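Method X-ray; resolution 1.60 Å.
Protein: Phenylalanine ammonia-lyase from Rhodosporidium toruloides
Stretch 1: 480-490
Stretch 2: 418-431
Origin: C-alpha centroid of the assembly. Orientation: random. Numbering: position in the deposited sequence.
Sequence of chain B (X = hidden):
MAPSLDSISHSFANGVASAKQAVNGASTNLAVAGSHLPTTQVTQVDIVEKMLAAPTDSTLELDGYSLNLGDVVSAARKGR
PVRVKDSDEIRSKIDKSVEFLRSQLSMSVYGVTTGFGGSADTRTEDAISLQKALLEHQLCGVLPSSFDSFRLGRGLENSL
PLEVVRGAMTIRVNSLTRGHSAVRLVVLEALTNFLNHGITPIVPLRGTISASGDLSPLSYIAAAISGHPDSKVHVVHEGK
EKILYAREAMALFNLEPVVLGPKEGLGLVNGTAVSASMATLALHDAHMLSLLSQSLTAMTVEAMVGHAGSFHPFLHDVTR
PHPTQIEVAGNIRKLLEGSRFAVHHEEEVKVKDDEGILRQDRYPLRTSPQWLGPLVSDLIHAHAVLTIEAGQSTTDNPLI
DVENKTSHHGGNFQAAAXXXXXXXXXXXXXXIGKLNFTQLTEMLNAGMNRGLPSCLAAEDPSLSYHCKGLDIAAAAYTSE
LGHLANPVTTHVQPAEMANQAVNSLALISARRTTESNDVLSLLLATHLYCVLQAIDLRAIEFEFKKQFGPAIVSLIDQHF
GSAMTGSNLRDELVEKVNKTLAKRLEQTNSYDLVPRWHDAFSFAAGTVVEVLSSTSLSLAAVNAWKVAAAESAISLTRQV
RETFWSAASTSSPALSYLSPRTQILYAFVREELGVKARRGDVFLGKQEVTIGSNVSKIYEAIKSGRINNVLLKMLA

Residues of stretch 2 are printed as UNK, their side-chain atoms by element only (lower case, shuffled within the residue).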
# COMPACT_ATOMS: atom_id res chain seq x y z
N GLU B 480 -0.92 -12.98 -0.06
CA GLU B 480 -1.73 -12.40 -1.15
C GLU B 480 -2.87 -11.52 -0.64
O GLU B 480 -3.07 -10.41 -1.14
CB GLU B 480 -2.24 -13.49 -2.08
CG GLU B 480 -2.93 -12.90 -3.27
CD GLU B 480 -3.17 -13.91 -4.40
OE1 GLU B 480 -2.50 -15.00 -4.41
OE2 GLU B 480 -4.06 -13.64 -5.28
N LEU B 481 -3.53 -11.98 0.43
CA LEU B 481 -4.53 -11.14 1.09
C LEU B 481 -3.98 -9.82 1.58
O LEU B 481 -4.66 -8.78 1.50
CB LEU B 481 -5.18 -11.88 2.25
CG LEU B 481 -6.14 -13.00 1.83
CD1 LEU B 481 -6.45 -13.96 3.04
CD2 LEU B 481 -7.42 -12.43 1.23
N GLY B 482 -2.75 -9.81 2.11
CA GLY B 482 -2.17 -8.59 2.66
C GLY B 482 -2.04 -7.53 1.57
O GLY B 482 -2.45 -6.40 1.76
N HIS B 483 -1.45 -7.89 0.43
CA HIS B 483 -1.29 -6.92 -0.65
C HIS B 483 -2.64 -6.47 -1.19
O HIS B 483 -2.82 -5.30 -1.51
CB HIS B 483 -0.42 -7.54 -1.74
CG HIS B 483 -0.38 -6.77 -3.00
ND1 HIS B 483 -1.26 -6.97 -4.04
CD2 HIS B 483 0.48 -5.80 -3.41
CE1 HIS B 483 -0.96 -6.15 -5.03
NE2 HIS B 483 0.12 -5.46 -4.68
N LEU B 484 -3.59 -7.39 -1.31
CA LEU B 484 -4.92 -7.03 -1.82
C LEU B 484 -5.53 -5.91 -0.97
O LEU B 484 -6.27 -5.08 -1.50
CB LEU B 484 -5.85 -8.25 -1.84
CG LEU B 484 -5.70 -9.06 -3.12
CD1 LEU B 484 -6.29 -10.47 -2.98
CD2 LEU B 484 -6.41 -8.33 -4.29
N ALA B 485 -5.33 -5.98 0.35
CA ALA B 485 -5.95 -5.09 1.39
C ALA B 485 -5.61 -3.64 1.33
O ALA B 485 -6.26 -2.79 2.02
CB ALA B 485 -5.72 -5.62 2.79
N ASN B 486 -4.56 -3.23 0.60
CA ASN B 486 -4.27 -1.81 0.41
C ASN B 486 -5.44 -1.13 -0.25
O ASN B 486 -6.16 -1.76 -1.04
CB ASN B 486 -2.99 -1.57 -0.40
CG ASN B 486 -1.77 -2.09 0.31
OD1 ASN B 486 -1.55 -1.75 1.50
ND2 ASN B 486 -1.01 -2.97 -0.36
N PRO B 487 -5.67 0.14 0.08
CA PRO B 487 -6.86 0.79 -0.50
C PRO B 487 -6.71 1.11 -1.98
O PRO B 487 -5.63 1.40 -2.47
CB PRO B 487 -6.96 2.10 0.28
CG PRO B 487 -5.59 2.37 0.82
CD PRO B 487 -4.99 1.00 1.07
N VAL B 488 -7.84 1.00 -2.70
CA VAL B 488 -7.92 1.49 -4.05
C VAL B 488 -8.29 2.96 -4.09
O VAL B 488 -7.84 3.70 -4.98
CB VAL B 488 -9.02 0.67 -4.80
CG1 VAL B 488 -9.53 1.31 -6.09
CG2 VAL B 488 -8.55 -0.77 -5.03
N THR B 489 -9.03 3.43 -3.09
CA THR B 489 -9.60 4.77 -3.12
C THR B 489 -8.64 5.94 -2.95
O THR B 489 -9.02 7.09 -3.19
CB THR B 489 -10.74 4.89 -2.15
OG1 THR B 489 -10.26 4.66 -0.82
CG2 THR B 489 -11.85 3.95 -2.50
N THR B 490 -7.39 5.67 -2.62
CA THR B 490 -6.33 6.68 -2.61
C THR B 490 -5.70 6.89 -3.99
O THR B 490 -4.71 7.64 -4.10
CB THR B 490 -5.22 6.24 -1.65
OG1 THR B 490 -4.80 4.91 -1.98
CG2 THR B 490 -5.70 6.29 -0.21
N UNK B 418 -20.45 2.89 -1.51
CA UNK B 418 -20.16 1.50 -1.93
C UNK B 418 -18.67 1.23 -1.79
O UNK B 418 -18.27 0.17 -1.28
c UNK B 418 -20.59 1.20 -3.38
c UNK B 418 -20.22 -0.21 -3.75
c UNK B 418 -22.07 1.48 -3.58
N UNK B 419 -17.84 2.18 -2.25
CA UNK B 419 -16.39 1.97 -2.22
C UNK B 419 -15.98 1.80 -0.77
O UNK B 419 -15.15 0.90 -0.46
c UNK B 419 -15.71 3.15 -2.80
N UNK B 420 -16.58 2.61 0.11
CA UNK B 420 -16.31 2.53 1.56
C UNK B 420 -16.49 1.13 2.10
O UNK B 420 -15.62 0.60 2.81
c UNK B 420 -17.15 3.46 3.87
c UNK B 420 -17.23 3.53 2.30
n UNK B 420 -16.20 4.20 4.46
o UNK B 420 -18.01 2.81 4.52
N UNK B 421 -17.59 0.50 1.76
CA UNK B 421 -17.85 -0.83 2.26
C UNK B 421 -16.80 -1.82 1.78
O UNK B 421 -16.40 -2.76 2.50
o UNK B 421 -19.38 -1.62 0.48
c UNK B 421 -20.33 -0.38 2.33
c UNK B 421 -19.25 -1.38 1.88
N UNK B 422 -16.39 -1.62 0.55
CA UNK B 422 -15.43 -2.59 -0.07
C UNK B 422 -14.01 -2.45 0.49
O UNK B 422 -13.30 -3.43 0.70
c UNK B 422 -15.46 -2.42 -1.55
c UNK B 422 -18.22 -4.87 -0.26
c UNK B 422 -16.76 -2.90 -2.16
se UNK B 422 -17.08 -4.84 -1.87
N UNK B 423 -13.58 -1.21 0.72
CA UNK B 423 -12.22 -0.95 1.29
C UNK B 423 -12.18 -1.65 2.65
O UNK B 423 -11.23 -2.42 2.92
c UNK B 423 -11.95 0.54 1.42
c UNK B 423 -10.75 1.15 -0.77
o UNK B 423 -9.87 2.02 -0.70
o UNK B 423 -10.71 0.23 -1.57
c UNK B 423 -11.97 1.34 0.13
N UNK B 424 -13.17 -1.37 3.50
CA UNK B 424 -13.21 -1.93 4.87
C UNK B 424 -13.32 -3.44 4.87
O UNK B 424 -12.66 -4.16 5.64
n UNK B 424 -17.26 -1.47 6.55
c UNK B 424 -14.39 0.15 5.87
c UNK B 424 -15.82 0.70 6.25
c UNK B 424 -16.58 -0.25 7.15
c UNK B 424 -14.38 -1.35 5.70
N UNK B 425 -14.16 -3.97 3.97
CA UNK B 425 -14.33 -5.42 3.94
C UNK B 425 -13.02 -6.08 3.51
O UNK B 425 -12.67 -7.16 4.03
c UNK B 425 -15.51 -5.78 3.04
o UNK B 425 -16.71 -5.18 3.58
c UNK B 425 -15.70 -7.33 2.88
N UNK B 426 -12.27 -5.50 2.56
CA UNK B 426 -11.08 -6.19 2.06
C UNK B 426 -10.00 -6.24 3.14
O UNK B 426 -9.24 -7.22 3.28
n UNK B 426 -9.06 -2.09 -1.68
n UNK B 426 -8.89 -4.37 -1.42
c UNK B 426 -9.36 -5.76 -1.38
c UNK B 426 -10.59 -5.47 0.81
c UNK B 426 -9.64 -3.27 -1.65
c UNK B 426 -9.63 -6.31 0.01
n UNK B 426 -10.94 -3.31 -1.87
N UNK B 427 -9.95 -5.22 3.94
CA UNK B 427 -9.01 -5.19 5.04
C UNK B 427 -9.45 -6.22 6.06
O UNK B 427 -8.64 -7.00 6.55
c UNK B 427 -8.90 -3.77 5.64
c UNK B 427 -7.90 -2.23 7.27
c UNK B 427 -6.52 -4.13 6.50
c UNK B 427 -7.90 -3.66 6.81
N UNK B 428 -10.74 -6.27 6.36
CA UNK B 428 -11.25 -7.34 7.23
C UNK B 428 -10.94 -8.76 6.81
O UNK B 428 -10.57 -9.60 7.62
N UNK B 429 -11.06 -9.02 5.50
CA UNK B 429 -10.76 -10.35 4.93
C UNK B 429 -9.29 -10.70 5.20
O UNK B 429 -8.94 -11.85 5.51
c UNK B 429 -11.10 -10.41 3.45
c UNK B 429 -12.82 -10.04 1.67
c UNK B 429 -12.59 -10.30 3.14
c UNK B 429 -13.36 -11.54 3.66
N UNK B 430 -8.42 -9.70 5.10
CA UNK B 430 -7.01 -9.94 5.34
C UNK B 430 -6.78 -10.25 6.83
O UNK B 430 -5.92 -11.05 7.19
c UNK B 430 -6.19 -8.74 4.94
N UNK B 431 -7.53 -9.59 7.70
CA UNK B 431 -7.41 -9.83 9.14
C UNK B 431 -7.94 -11.21 9.55
O UNK B 431 -7.34 -11.90 10.39
c UNK B 431 -8.11 -8.76 9.97
c UNK B 431 -6.05 -7.34 9.95
o UNK B 431 -5.57 -7.33 11.09
n UNK B 431 -5.29 -7.34 8.84
c UNK B 431 -7.51 -7.36 9.76
O HOH W 1 -8.72 -1.67 1.69
O HOH W 2 -7.60 -8.87 1.47

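Position 418 carries three carbons, one bearing the other two, and lies out of reach of stretch 1; a branch at CB made only of carbon is Val-418. Position 419 has a single carbon, 4.0 Å from CG2 of Thr-489 at its CB, and is Ala-419. At position 420 two carbons, the second carrying one oxygen and one nitrogen, form an amide; the CA-to-CB bond points away from stretch 1 and the side chain makes no contact: Asn-420. Position 421 branches at CB into oxygen and carbon, hence Thr-421, whose OG1 donates to O of Val-418 (2.7 Å). Position 422 is an unbranched chain of two carbons, selenium and a carbon, the selenomethionine form of Met-422, without contact.

Position 423 has three carbons, the last carrying two oxygens. One oxygen lies close to OG1 and N of Thr-489, the other to N of Val-488. Donors gathered around both oxygens fit a carboxylate, Glu-423; OE1 accepts from OG1 (2.7 Å) and N (2.9 Å) of Thr-489, and OE2 from N of Val-488 (3.2 Å).

Position 424 runs through four carbons to a nitrogen, out of reach: Lys-424. Position 425 again branches into oxygen and carbon; it is Thr-425, its OG1 bonded to O of Thr-421 (2.7 Å). Position 426 has three carbons, a nitrogen, and a carbon carrying two more nitrogens, the guanidinium of Arg-426. NE donates to O of Leu-484 (2.7 Å) and NH1 to O of Asn-486 (3.0 Å), both carbonyls near the plane of the group, at its edge.

Position 427 has four carbons forked at the second, one of them near CB of Ala-485, and is Leu-427. Position 428 has no side-chain atoms: Gly-428. Position 429 repeats the four-carbon fork and is Leu-429; its backbone O lies 4.1 Å from CD1 of Leu-481. The lone carbon of position 430, near CB of Ala-485, marks Ala-430. Position 431 has three carbons ending in oxygen and nitrogen, and is Gln-431.

The two helices run nearly antiparallel (159°), their axes approaching to 8.5 Å. CB of Ala-485 makes apolar contacts with CB of Ala-430 (3.8 Å) and CD1 of Leu-427 (4.1 Å). Two waters bridge the backbones: one donates to O of Glu-423 and O of Ala-485, the other to O of Arg-426 and O of Leu-481. Arg-426 donates to the carbonyls of Leu-484 and Asn-486, and Glu-423 accepts from Val-488 and Thr-489, while their salt bridge (NH1 of Arg-426 to OE2 of Glu-423, 2.8 Å) joins these complementary groups into one buried network.

Stretch 2 418-431: VANTMEKTRLGLAQ
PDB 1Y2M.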